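Local coordinates for protein integral membrane indolylacetylinositol arabinosyltransferase EmbB (PDB 7BVC) that probably polymerises arabinose into the arabinan of cell-wall arabinogalactan, as a membrane-embedded arabinosyltransferase that binds the anti-tuberculosis drug ethambutol, at residues B[110-114]-B[126-130]; B[38-44]-B[473-477]; B[277-282]-B[333-338]; B[182-186]-B[1077-1082]; B[102-106]-B[1053-1057]. All blocks are in the same frame, centred on the assembly; numbering follows the deposited sequence.

Contact 1 of 5, residues B[110-114]-B[126-130]; sequences ALNAM and IVRNV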
# COMPACT_ATOMS: atom_id res chain seq x y z
N ALA B 110 -2.87 35.49 7.02
CA ALA B 110 -1.50 36.00 7.12
C ALA B 110 -0.50 35.04 6.50
O ALA B 110 0.54 35.47 6.00
CB ALA B 110 -1.14 36.26 8.59
N LEU B 111 -0.80 33.74 6.52
CA LEU B 111 0.12 32.75 5.95
C LEU B 111 0.06 32.74 4.43
O LEU B 111 1.08 32.45 3.79
CB LEU B 111 -0.21 31.37 6.51
CG LEU B 111 0.36 30.14 5.80
CD1 LEU B 111 1.87 30.10 5.92
CD2 LEU B 111 -0.26 28.86 6.36
N ASN B 112 -1.09 33.07 3.84
CA ASN B 112 -1.25 32.98 2.40
C ASN B 112 -1.26 34.32 1.69
O ASN B 112 -0.88 34.38 0.52
CB ASN B 112 -2.55 32.24 2.06
CG ASN B 112 -2.44 30.75 2.28
OD1 ASN B 112 -1.83 30.03 1.49
ND2 ASN B 112 -3.04 30.27 3.37
N ALA B 113 -1.68 35.40 2.35
CA ALA B 113 -1.89 36.67 1.68
C ALA B 113 -0.93 37.73 2.21
O ALA B 113 -0.06 37.46 3.04
CB ALA B 113 -3.35 37.10 1.84
N MET B 114 -1.11 38.96 1.73
CA MET B 114 -0.30 40.10 2.13
C MET B 114 -1.16 41.07 2.93
O MET B 114 -2.24 41.47 2.48
CB MET B 114 0.29 40.81 0.91
CG MET B 114 0.74 42.24 1.19
SD MET B 114 0.74 43.28 -0.28
CE MET B 114 2.31 42.82 -1.01
N ILE B 126 3.25 42.30 6.28
CA ILE B 126 3.46 40.87 6.40
C ILE B 126 3.09 40.20 5.08
O ILE B 126 1.99 40.42 4.56
CB ILE B 126 2.65 40.28 7.57
CG1 ILE B 126 2.86 41.11 8.83
CG2 ILE B 126 3.03 38.83 7.80
CD1 ILE B 126 4.15 40.80 9.56
N VAL B 127 4.00 39.40 4.55
CA VAL B 127 3.75 38.67 3.31
C VAL B 127 4.12 37.20 3.51
O VAL B 127 5.30 36.86 3.56
CB VAL B 127 4.53 39.27 2.13
CG1 VAL B 127 4.33 38.43 0.88
CG2 VAL B 127 4.10 40.70 1.88
N ARG B 128 3.11 36.34 3.64
CA ARG B 128 3.30 34.91 3.84
C ARG B 128 4.13 34.62 5.09
O ARG B 128 5.12 33.89 5.05
CB ARG B 128 3.94 34.26 2.60
CG ARG B 128 3.16 34.48 1.32
CD ARG B 128 3.67 33.58 0.21
NE ARG B 128 2.74 33.52 -0.91
CZ ARG B 128 1.84 32.56 -1.09
NH1 ARG B 128 1.74 31.57 -0.21
NH2 ARG B 128 1.03 32.59 -2.14
N ASN B 129 3.70 35.21 6.21
CA ASN B 129 4.34 35.02 7.51
C ASN B 129 5.81 35.43 7.49
O ASN B 129 6.65 34.85 8.18
CB ASN B 129 4.21 33.57 7.99
CG ASN B 129 2.90 33.32 8.71
OD1 ASN B 129 2.27 34.25 9.23
ND2 ASN B 129 2.47 32.07 8.74
N VAL B 130 6.14 36.45 6.70
CA VAL B 130 7.49 36.98 6.60
C VAL B 130 7.38 38.48 6.84
O VAL B 130 6.88 39.22 5.98
CB VAL B 130 8.14 36.68 5.24
CG1 VAL B 130 9.39 37.52 5.05
CG2 VAL B 130 8.48 35.21 5.14

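Contact 2 of 5, residues B[38-44]-B[473-477]; sequences FVLSVSI and TVILA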
# COMPACT_ATOMS: atom_id res chain seq x y z
N PHE B 38 4.60 17.96 -44.01
CA PHE B 38 5.30 17.55 -42.80
C PHE B 38 6.12 18.67 -42.19
O PHE B 38 6.21 18.75 -40.96
CB PHE B 38 6.21 16.35 -43.11
CG PHE B 38 7.36 16.20 -42.14
CD1 PHE B 38 7.15 15.67 -40.88
CD2 PHE B 38 8.64 16.58 -42.50
CE1 PHE B 38 8.20 15.53 -40.00
CE2 PHE B 38 9.69 16.44 -41.62
CZ PHE B 38 9.47 15.91 -40.37
N VAL B 39 6.71 19.54 -43.01
CA VAL B 39 7.42 20.69 -42.46
C VAL B 39 6.47 21.77 -41.97
O VAL B 39 6.89 22.65 -41.21
CB VAL B 39 8.41 21.29 -43.47
CG1 VAL B 39 9.32 20.21 -44.04
CG2 VAL B 39 7.67 22.03 -44.56
N LEU B 40 5.20 21.74 -42.39
CA LEU B 40 4.23 22.70 -41.88
C LEU B 40 3.65 22.28 -40.54
O LEU B 40 3.15 23.13 -39.80
CB LEU B 40 3.09 22.88 -42.88
CG LEU B 40 3.27 23.98 -43.93
CD1 LEU B 40 1.98 24.20 -44.70
CD2 LEU B 40 3.71 25.27 -43.26
N SER B 41 3.70 20.99 -40.21
CA SER B 41 3.13 20.51 -38.95
C SER B 41 4.07 20.70 -37.77
O SER B 41 3.60 20.78 -36.63
CB SER B 41 2.77 19.03 -39.07
OG SER B 41 1.74 18.83 -40.02
N VAL B 42 5.38 20.78 -38.01
CA VAL B 42 6.33 21.03 -36.93
C VAL B 42 6.47 22.51 -36.61
O VAL B 42 7.11 22.86 -35.61
CB VAL B 42 7.71 20.43 -37.26
CG1 VAL B 42 7.58 18.97 -37.64
CG2 VAL B 42 8.37 21.22 -38.38
N SER B 43 5.89 23.38 -37.43
CA SER B 43 5.93 24.82 -37.19
C SER B 43 4.68 25.34 -36.50
O SER B 43 4.65 26.51 -36.11
CB SER B 43 6.14 25.57 -38.51
OG SER B 43 5.03 25.38 -39.38
N ILE B 44 3.64 24.51 -36.36
CA ILE B 44 2.44 24.94 -35.64
C ILE B 44 2.74 25.25 -34.18
O ILE B 44 2.25 26.28 -33.68
CB ILE B 44 1.31 23.92 -35.83
CG1 ILE B 44 1.11 23.62 -37.31
CG2 ILE B 44 0.02 24.44 -35.22
CD1 ILE B 44 0.68 24.82 -38.12
N THR B 473 2.92 12.94 -38.98
CA THR B 473 3.03 14.28 -38.41
C THR B 473 1.89 15.16 -38.93
O THR B 473 2.07 16.08 -39.73
CB THR B 473 4.39 14.88 -38.74
OG1 THR B 473 5.41 13.89 -38.54
CG2 THR B 473 4.67 16.07 -37.83
N VAL B 474 0.68 14.84 -38.46
CA VAL B 474 -0.49 15.67 -38.74
C VAL B 474 -1.30 15.97 -37.49
O VAL B 474 -2.11 16.91 -37.49
CB VAL B 474 -1.38 15.02 -39.82
CG1 VAL B 474 -2.06 13.78 -39.28
CG2 VAL B 474 -2.39 16.01 -40.38
N ILE B 475 -1.13 15.22 -36.40
CA ILE B 475 -1.87 15.50 -35.17
C ILE B 475 -1.35 16.73 -34.44
O ILE B 475 -2.00 17.19 -33.50
CB ILE B 475 -1.84 14.28 -34.23
CG1 ILE B 475 -2.96 14.39 -33.19
CG2 ILE B 475 -0.49 14.15 -33.56
CD1 ILE B 475 -2.98 13.27 -32.19
N LEU B 476 -0.19 17.26 -34.84
CA LEU B 476 0.29 18.48 -34.21
C LEU B 476 -0.62 19.67 -34.50
O LEU B 476 -0.79 20.52 -33.62
CB LEU B 476 1.72 18.79 -34.69
CG LEU B 476 2.78 17.76 -34.29
CD1 LEU B 476 4.17 18.27 -34.62
CD2 LEU B 476 2.66 17.41 -32.82
N ALA B 477 -1.22 19.72 -35.69
CA ALA B 477 -2.15 20.78 -36.04
C ALA B 477 -3.45 20.72 -35.26
O ALA B 477 -4.19 21.72 -35.23
CB ALA B 477 -2.45 20.74 -37.54

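Contact 3 of 5, residues B[277-282]-B[333-338]; sequences YVIGAN and SIWIRL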
# COMPACT_ATOMS: atom_id res chain seq x y z
N TYR B 277 -26.11 -0.41 -20.82
CA TYR B 277 -25.97 1.02 -21.04
C TYR B 277 -27.00 1.81 -20.24
O TYR B 277 -26.78 2.98 -19.93
CB TYR B 277 -26.10 1.33 -22.53
CG TYR B 277 -26.06 2.79 -22.87
CD1 TYR B 277 -24.87 3.50 -22.84
CD2 TYR B 277 -27.21 3.47 -23.24
CE1 TYR B 277 -24.83 4.84 -23.15
CE2 TYR B 277 -27.18 4.81 -23.56
CZ TYR B 277 -25.98 5.49 -23.51
OH TYR B 277 -25.95 6.82 -23.82
N VAL B 278 -28.13 1.19 -19.90
CA VAL B 278 -29.21 1.85 -19.18
C VAL B 278 -29.15 1.58 -17.68
O VAL B 278 -29.17 2.50 -16.88
CB VAL B 278 -30.57 1.44 -19.77
CG1 VAL B 278 -31.70 2.17 -19.06
CG2 VAL B 278 -30.61 1.72 -21.26
N ILE B 279 -29.07 0.30 -17.29
CA ILE B 279 -29.12 -0.06 -15.88
C ILE B 279 -27.74 -0.30 -15.28
O ILE B 279 -27.64 -0.53 -14.07
CB ILE B 279 -30.00 -1.31 -15.66
CG1 ILE B 279 -29.22 -2.58 -16.03
CG2 ILE B 279 -31.28 -1.21 -16.46
CD1 ILE B 279 -29.95 -3.85 -15.71
N GLY B 280 -26.68 -0.24 -16.08
CA GLY B 280 -25.37 -0.62 -15.59
C GLY B 280 -24.67 0.48 -14.82
O GLY B 280 -25.11 1.62 -14.74
N ALA B 281 -23.54 0.09 -14.23
CA ALA B 281 -22.73 1.01 -13.44
C ALA B 281 -21.98 1.98 -14.34
O ALA B 281 -22.00 1.88 -15.57
CB ALA B 281 -21.76 0.24 -12.55
N ASN B 282 -21.29 2.93 -13.71
CA ASN B 282 -20.48 3.92 -14.40
C ASN B 282 -19.06 3.87 -13.85
O ASN B 282 -18.75 3.16 -12.90
CB ASN B 282 -21.08 5.32 -14.25
CG ASN B 282 -22.47 5.42 -14.84
OD1 ASN B 282 -22.82 4.68 -15.75
ND2 ASN B 282 -23.26 6.34 -14.31
N SER B 333 -27.20 11.95 -18.24
CA SER B 333 -26.30 10.80 -18.22
C SER B 333 -26.57 9.82 -19.35
O SER B 333 -25.66 9.08 -19.74
CB SER B 333 -26.40 10.08 -16.87
OG SER B 333 -25.57 8.94 -16.84
N ILE B 334 -27.79 9.79 -19.88
CA ILE B 334 -28.13 8.85 -20.94
C ILE B 334 -27.69 9.34 -22.31
O ILE B 334 -27.53 8.53 -23.23
CB ILE B 334 -29.64 8.55 -20.92
CG1 ILE B 334 -29.96 7.31 -21.76
CG2 ILE B 334 -30.43 9.75 -21.39
CD1 ILE B 334 -29.60 6.01 -21.09
N TRP B 335 -27.47 10.65 -22.47
CA TRP B 335 -27.11 11.23 -23.75
C TRP B 335 -25.62 11.50 -23.89
O TRP B 335 -25.07 11.38 -24.99
CB TRP B 335 -27.88 12.54 -23.96
CG TRP B 335 -27.18 13.53 -24.84
CD1 TRP B 335 -26.47 14.63 -24.43
CD2 TRP B 335 -27.11 13.52 -26.27
NE1 TRP B 335 -25.97 15.29 -25.52
CE2 TRP B 335 -26.35 14.63 -26.66
CE3 TRP B 335 -27.62 12.67 -27.25
CZ2 TRP B 335 -26.09 14.92 -27.99
CZ3 TRP B 335 -27.36 12.96 -28.58
CH2 TRP B 335 -26.60 14.07 -28.93
N ILE B 336 -24.94 11.84 -22.79
CA ILE B 336 -23.54 12.25 -22.84
C ILE B 336 -22.63 11.03 -22.90
O ILE B 336 -21.40 11.16 -22.93
CB ILE B 336 -23.21 13.15 -21.64
CG1 ILE B 336 -21.99 14.02 -21.92
CG2 ILE B 336 -23.00 12.31 -20.38
CD1 ILE B 336 -22.19 14.99 -23.06
N ARG B 337 -23.22 9.83 -22.92
CA ARG B 337 -22.45 8.59 -22.88
C ARG B 337 -22.63 7.75 -24.15
O ARG B 337 -22.43 6.53 -24.11
CB ARG B 337 -22.84 7.77 -21.65
CG ARG B 337 -22.05 8.11 -20.41
CD ARG B 337 -22.72 7.58 -19.15
NE ARG B 337 -23.23 6.23 -19.32
CZ ARG B 337 -24.52 5.90 -19.22
NH1 ARG B 337 -25.42 6.83 -18.95
NH2 ARG B 337 -24.90 4.64 -19.39
N LEU B 338 -22.99 8.37 -25.26
CA LEU B 338 -23.23 7.66 -26.51
C LEU B 338 -21.94 7.15 -27.17
O LEU B 338 -21.93 6.01 -27.66
CB LEU B 338 -23.99 8.56 -27.49
CG LEU B 338 -25.52 8.47 -27.43
CD1 LEU B 338 -26.13 9.32 -28.53
CD2 LEU B 338 -25.98 7.03 -27.55

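Contact 4 of 5, residues B[182-186]-B[1077-1082]; sequences DPNLR and PLRIRP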
# COMPACT_ATOMS: atom_id res chain seq x y z
N ASP B 182 13.15 37.09 -3.07
CA ASP B 182 12.60 35.76 -3.27
C ASP B 182 11.44 35.82 -4.25
O ASP B 182 10.49 36.59 -4.03
CB ASP B 182 12.13 35.17 -1.94
CG ASP B 182 12.17 33.66 -1.92
OD1 ASP B 182 12.79 33.07 -2.84
OD2 ASP B 182 11.59 33.06 -1.00
N PRO B 183 11.47 35.05 -5.34
CA PRO B 183 10.35 35.05 -6.28
C PRO B 183 9.16 34.22 -5.83
O PRO B 183 8.13 34.23 -6.51
CB PRO B 183 10.97 34.48 -7.56
CG PRO B 183 12.03 33.57 -7.06
CD PRO B 183 12.58 34.20 -5.81
N ASN B 184 9.27 33.51 -4.72
CA ASN B 184 8.19 32.70 -4.18
C ASN B 184 7.44 33.40 -3.06
O ASN B 184 6.73 32.75 -2.28
CB ASN B 184 8.72 31.35 -3.70
CG ASN B 184 9.12 30.44 -4.84
OD1 ASN B 184 8.48 30.43 -5.89
ND2 ASN B 184 10.18 29.67 -4.64
N LEU B 185 7.59 34.72 -2.94
CA LEU B 185 6.91 35.51 -1.92
C LEU B 185 5.77 36.34 -2.50
O LEU B 185 5.43 37.40 -1.98
CB LEU B 185 7.91 36.42 -1.20
CG LEU B 185 8.64 35.84 0.02
CD1 LEU B 185 9.32 36.95 0.80
CD2 LEU B 185 7.69 35.06 0.91
N ARG B 186 5.18 35.87 -3.59
CA ARG B 186 4.06 36.58 -4.19
C ARG B 186 2.77 36.17 -3.50
O ARG B 186 2.46 34.98 -3.43
CB ARG B 186 3.98 36.30 -5.69
CG ARG B 186 5.30 36.52 -6.41
CD ARG B 186 5.10 37.01 -7.83
NE ARG B 186 4.57 35.97 -8.71
CZ ARG B 186 5.27 34.92 -9.14
NH1 ARG B 186 6.53 34.76 -8.76
NH2 ARG B 186 4.70 34.03 -9.93
N PRO B 1077 8.16 31.67 -14.56
CA PRO B 1077 7.49 30.53 -13.94
C PRO B 1077 6.32 30.97 -13.07
O PRO B 1077 6.17 32.14 -12.71
CB PRO B 1077 8.59 29.87 -13.12
CG PRO B 1077 9.52 30.99 -12.80
CD PRO B 1077 9.50 31.90 -13.99
N LEU B 1078 5.49 29.99 -12.72
CA LEU B 1078 4.38 30.20 -11.81
C LEU B 1078 4.82 29.95 -10.37
O LEU B 1078 5.82 29.29 -10.11
CB LEU B 1078 3.21 29.29 -12.17
CG LEU B 1078 2.13 29.88 -13.07
CD1 LEU B 1078 1.01 28.88 -13.31
CD2 LEU B 1078 1.57 31.15 -12.45
N ARG B 1079 4.05 30.49 -9.43
CA ARG B 1079 4.31 30.30 -8.01
C ARG B 1079 3.66 28.98 -7.59
O ARG B 1079 2.43 28.86 -7.57
CB ARG B 1079 3.77 31.47 -7.20
CG ARG B 1079 4.48 31.69 -5.88
CD ARG B 1079 3.80 30.92 -4.76
NE ARG B 1079 4.58 30.94 -3.53
CZ ARG B 1079 4.37 30.13 -2.50
NH1 ARG B 1079 5.12 30.22 -1.42
NH2 ARG B 1079 3.41 29.21 -2.57
N ILE B 1080 4.49 28.00 -7.25
CA ILE B 1080 4.03 26.64 -6.97
C ILE B 1080 4.26 26.26 -5.51
O ILE B 1080 3.32 25.95 -4.78
CB ILE B 1080 4.71 25.62 -7.92
CG1 ILE B 1080 4.08 25.70 -9.31
CG2 ILE B 1080 4.59 24.21 -7.38
CD1 ILE B 1080 4.61 24.66 -10.26
N ARG B 1081 5.51 26.29 -5.06
CA ARG B 1081 5.89 25.85 -3.73
C ARG B 1081 6.83 26.87 -3.11
O ARG B 1081 7.49 27.64 -3.82
CB ARG B 1081 6.58 24.48 -3.78
CG ARG B 1081 5.63 23.32 -4.02
CD ARG B 1081 6.38 22.00 -4.03
NE ARG B 1081 7.61 22.08 -4.81
CZ ARG B 1081 7.89 21.31 -5.85
NH1 ARG B 1081 7.02 20.39 -6.25
NH2 ARG B 1081 9.03 21.46 -6.50
N PRO B 1082 6.92 26.91 -1.77
CA PRO B 1082 7.85 27.83 -1.11
C PRO B 1082 9.30 27.37 -1.19
O PRO B 1082 9.55 26.27 -1.68
CB PRO B 1082 7.36 27.83 0.34
CG PRO B 1082 6.74 26.49 0.52
CD PRO B 1082 6.10 26.17 -0.80

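Contact 5 of 5, residues B[102-106]-B[1053-1057]; sequences APAEG and TVVEA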
# COMPACT_ATOMS: atom_id res chain seq x y z
N ALA B 102 -6.87 39.47 1.50
CA ALA B 102 -7.67 38.47 2.19
C ALA B 102 -8.22 39.10 3.46
O ALA B 102 -7.58 40.00 4.03
CB ALA B 102 -6.84 37.23 2.51
N PRO B 103 -9.39 38.67 3.94
CA PRO B 103 -9.91 39.25 5.19
C PRO B 103 -9.01 38.90 6.36
O PRO B 103 -8.54 37.77 6.49
CB PRO B 103 -11.30 38.60 5.32
CG PRO B 103 -11.59 38.00 3.98
CD PRO B 103 -10.28 37.64 3.40
N ALA B 104 -8.79 39.89 7.23
CA ALA B 104 -7.86 39.72 8.34
C ALA B 104 -8.22 38.55 9.24
O ALA B 104 -7.34 37.98 9.89
CB ALA B 104 -7.80 41.00 9.18
N GLU B 105 -9.49 38.16 9.28
CA GLU B 105 -9.95 37.06 10.12
C GLU B 105 -10.22 35.79 9.33
O GLU B 105 -10.80 34.84 9.88
CB GLU B 105 -11.20 37.48 10.90
CG GLU B 105 -12.36 37.92 10.03
CD GLU B 105 -12.29 39.39 9.65
OE1 GLU B 105 -11.28 40.04 9.98
OE2 GLU B 105 -13.25 39.88 9.02
N GLY B 106 -9.82 35.74 8.06
CA GLY B 106 -9.92 34.51 7.31
C GLY B 106 -8.91 33.48 7.78
O GLY B 106 -7.97 33.77 8.52
N THR B 1053 -20.15 34.31 3.92
CA THR B 1053 -19.06 35.25 3.69
C THR B 1053 -18.48 35.73 5.01
O THR B 1053 -19.16 35.82 6.03
CB THR B 1053 -19.55 36.44 2.87
OG1 THR B 1053 -20.61 37.10 3.57
CG2 THR B 1053 -20.06 35.98 1.52
N VAL B 1054 -17.18 36.04 4.98
CA VAL B 1054 -16.52 36.62 6.14
C VAL B 1054 -16.74 38.12 6.20
O VAL B 1054 -17.00 38.67 7.28
CB VAL B 1054 -15.01 36.27 6.10
CG1 VAL B 1054 -14.36 36.63 7.41
CG2 VAL B 1054 -14.82 34.80 5.79
N VAL B 1055 -16.64 38.80 5.06
CA VAL B 1055 -16.98 40.21 4.94
C VAL B 1055 -17.76 40.40 3.65
O VAL B 1055 -17.64 39.60 2.71
CB VAL B 1055 -15.72 41.11 4.96
CG1 VAL B 1055 -15.13 41.16 6.35
CG2 VAL B 1055 -14.70 40.60 3.97
N GLU B 1056 -18.56 41.46 3.60
CA GLU B 1056 -19.45 41.69 2.46
C GLU B 1056 -18.69 42.44 1.37
O GLU B 1056 -18.25 43.58 1.59
CB GLU B 1056 -20.69 42.46 2.91
CG GLU B 1056 -21.85 42.42 1.93
CD GLU B 1056 -21.73 43.45 0.83
OE1 GLU B 1056 -21.08 44.49 1.06
OE2 GLU B 1056 -22.29 43.23 -0.26
N ALA B 1057 -18.54 41.82 0.21
CA ALA B 1057 -17.75 42.40 -0.87
C ALA B 1057 -18.37 42.06 -2.21
O ALA B 1057 -18.93 40.98 -2.40
CB ALA B 1057 -16.30 41.91 -0.82

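Contact 1 of 5, residues B[110-114]-B[126-130]
The end of helix 109-112 runs into strand 114-118, and Met114 forms an antiparallel, non-hydrogen-bonded pair with Val127 (CA to CA 4.5 Å). Beyond Val127 the chain reverses through a two-residue hairpin turn, held by Val127 N to Val130 O at 3.2 Å. Both turn residues have left-handed backbone angles, a conformation that Asn129 accepts readily. Two weak backbone bonds bring the turn against the helix end: Arg128 N to Ala113 O at 3.4 Å and Asn129 N to Ala110 O at 3.2 Å. A CA-H...O contact joins Arg128 CA to Leu111 O at 3.3 Å. Among the side chains, Met114 CG packs on Val127 CG2 at 3.8 Å, while Leu111 CD1 meets Asn129 ND2 at 3.5 Å. The backbone carbonyl Asn112 O lies over one face of the Arg128 guanidinium, whose NE bonds to Arg186 O. Ala110 O, in the last turn of the helix, and Ala113 O, just past it, thus accept the turn amides, so backbone polarity more than side-chain chemistry joins these parts of the concanavalin-like domain.

Contact 2 of 5, residues B[38-44]-B[473-477]
Two predicted transmembrane helices meet here, the N-terminal one and one belonging to the GT-C-type membrane domain, and each is irregular at the meeting point. Residues 40-44 keep helical backbone angles without regular bonding, and Thr473 is where helix 462-472 gives way before the chain becomes helical again. The nearest CA pairs, Phe38 with Thr473 and Ser41 with Leu476, are both 5.9 Å apart, and the two segments advance in the same direction.

The polar part centres on Ser41 and Thr473. Ser41 is buried and small, which permits the close approach, and its OG lies 2.8 Å from Thr473 O; Gly37 O is a second acceptor within reach of the same proton. Thr473 OG1 is held weakly by Leu469 O, a bond back to the preceding turn of helix 462-472, and it touches the edge of the Phe38 ring.

The apolar part lies beside this pair. Thr473 also offers its methyl, with CG2 3.7 Å from Ser41 CB and 4.1 Å from Val42 CG1. Ile44 reaches over with CG2 4.3 Å from Ala477 CA, the small alanine suiting the buried spot, and Ile44 also rests on Ala225 and Met226 of a neighbouring loop. Leu476 points toward segment 38-44, its CD1 4.2 Å from Val42 CA.

One approach sets methyl against carbonyl: Leu476 CD1 comes within 3.3 Å of Ser41 O.

Contact 3 of 5, residues B[277-282]-B[333-338]
Tyr277 is the apolar centre of this joint in the GT-C-type membrane domain, where the end of helix 264-279 packs on the loop preceding helix 342-355. Its ring lies against Ile334, with CE2 3.7 Å from Ile334 CD1, and against Leu338, with CZ 4.3 Å from Leu338 CD2. Val278 CG2 adds a looser touch on Ile334 CD1 at 4.4 Å. Tyrosine suits the place because it fills the buried space and also carries a polar tip: Tyr277 OH gives a very short hydrogen bond of 2.4 Å to Ile334 O, next to the type I turn from Trp335 to Leu338.

Over one face of the ring lies the Arg337 guanidinium, stacked nearly flat with planes at 28°, an off-centre cation-pi contact with Arg337 CZ 4.6 Å from the centroid of the Tyr277 ring. The Asn282 side chain, itself about 13 Å from the bound ethambutol, lies over the other face of the guanidinium. A buried charge needs acceptors, and Arg337 finds them in carbonyls: NE bonds to Asn386 O, and Arg337 NH1 to Ser333 O of its own segment at a very short 2.4 Å. The bond that crosses to the helix end runs from Arg337 NH2 to Tyr277 O, 2.6 Å.

Contact 4 of 5, residues B[182-186]-B[1077-1082]
This is a polar, loop-to-tail contact between domains: the last modelled residues of the chain, at the end of the C-terminal domain, lie along a loop of the N-terminal concanavalin-like domain. Asp182 to Leu185 form a type I beta turn, and the carbonyl of its third residue, Asn184, projects toward the tail. Arg1079 grips it with a forked pair of hydrogen bonds, NE to Asn184 O and NH1 to Asn184 O, each 3.1 Å. Arginine suits this place because its planar group can present two N-H donors to one oxygen. The Asn184 side chain comes close to the tail further on, with CG 3.4 Å from Arg1081 O. On the other flank Arg186 stretches past the tail backbone, its NH2 3.6 Å from Arg1079 N, and Arg1079 CB lies over one face of its guanidinium; Arg186 NE bonds to Pro76 O. Leu1078 and Ile1080 point away and pack on helix 485-497, so the tail lies between the membrane domain and the N-terminal domain. Because the donors of Arg1079 bind a carbonyl rather than a carboxylate here, the two segments are joined by directional bonding to the backbone, without a salt bridge between them.

Contact 5 of 5, residues B[102-106]-B[1053-1057]
Val1054 has the largest area covered by the facing segment, 59 Å², and Pro103 and Glu105 receive it from the opposing loop. Val1054 lies just beyond the end of strand 1047-1053 and points toward segment 102-106, whose residues Pro103 to Gly106 make a type I beta turn closed by Gly106 N to Pro103 O at 2.9 Å. The valine's CG1 reaches the turn at two places, 4.2 Å from Pro103 CB and 3.5 Å from Glu105 CG.

Pro103, at the first position of the turn, offers a rigid apolar ring, and its CG also meets Val1055 CG2 at 4.1 Å. Phe193 from another loop packs on both Pro103 and Val1055, enlarging the hydrophobic patch. Glu105 takes part with both its carbon chain and its carboxylate. Its OE2 lies 3.5 Å from Val1055 CG1, a van der Waals neighbour and not a polar partner. Glu105 is exposed overall, so the rest of its carboxylate can probably stay hydrated. The branched, stiff side chains of the two valines fit this shallow meeting, since they give apolar bulk close to the backbone.

With 182 Å² buried in all and no polar bonding between the segments, this is loop-to-loop packing between two beta-rich domains, the N-terminal concanavalin-like domain and the C-terminal domain.

From the N terminus, residues 38-44 open the loop that contact 2 closes at 473-477, joining the first predicted transmembrane helix to the membrane domain. Residues 102-106 open contact 5 next, and within its span, and within that of contact 2, contact 1 closes a short local loop. Contact 4 opens at 182-186, after contact 1 has closed. Contact 3 then closes inside the membrane domain, nested within contacts 2, 4 and 5. Segment 1053-1057 completes contact 5 and 1077-1082 contact 4, so these two cross each other and both cross contact 2. Together contacts 4 and 5 tie the N-terminal domain to the C-terminal one, and contact 1 touches both, through Arg128 to Arg186 and Ala113 to Ala102.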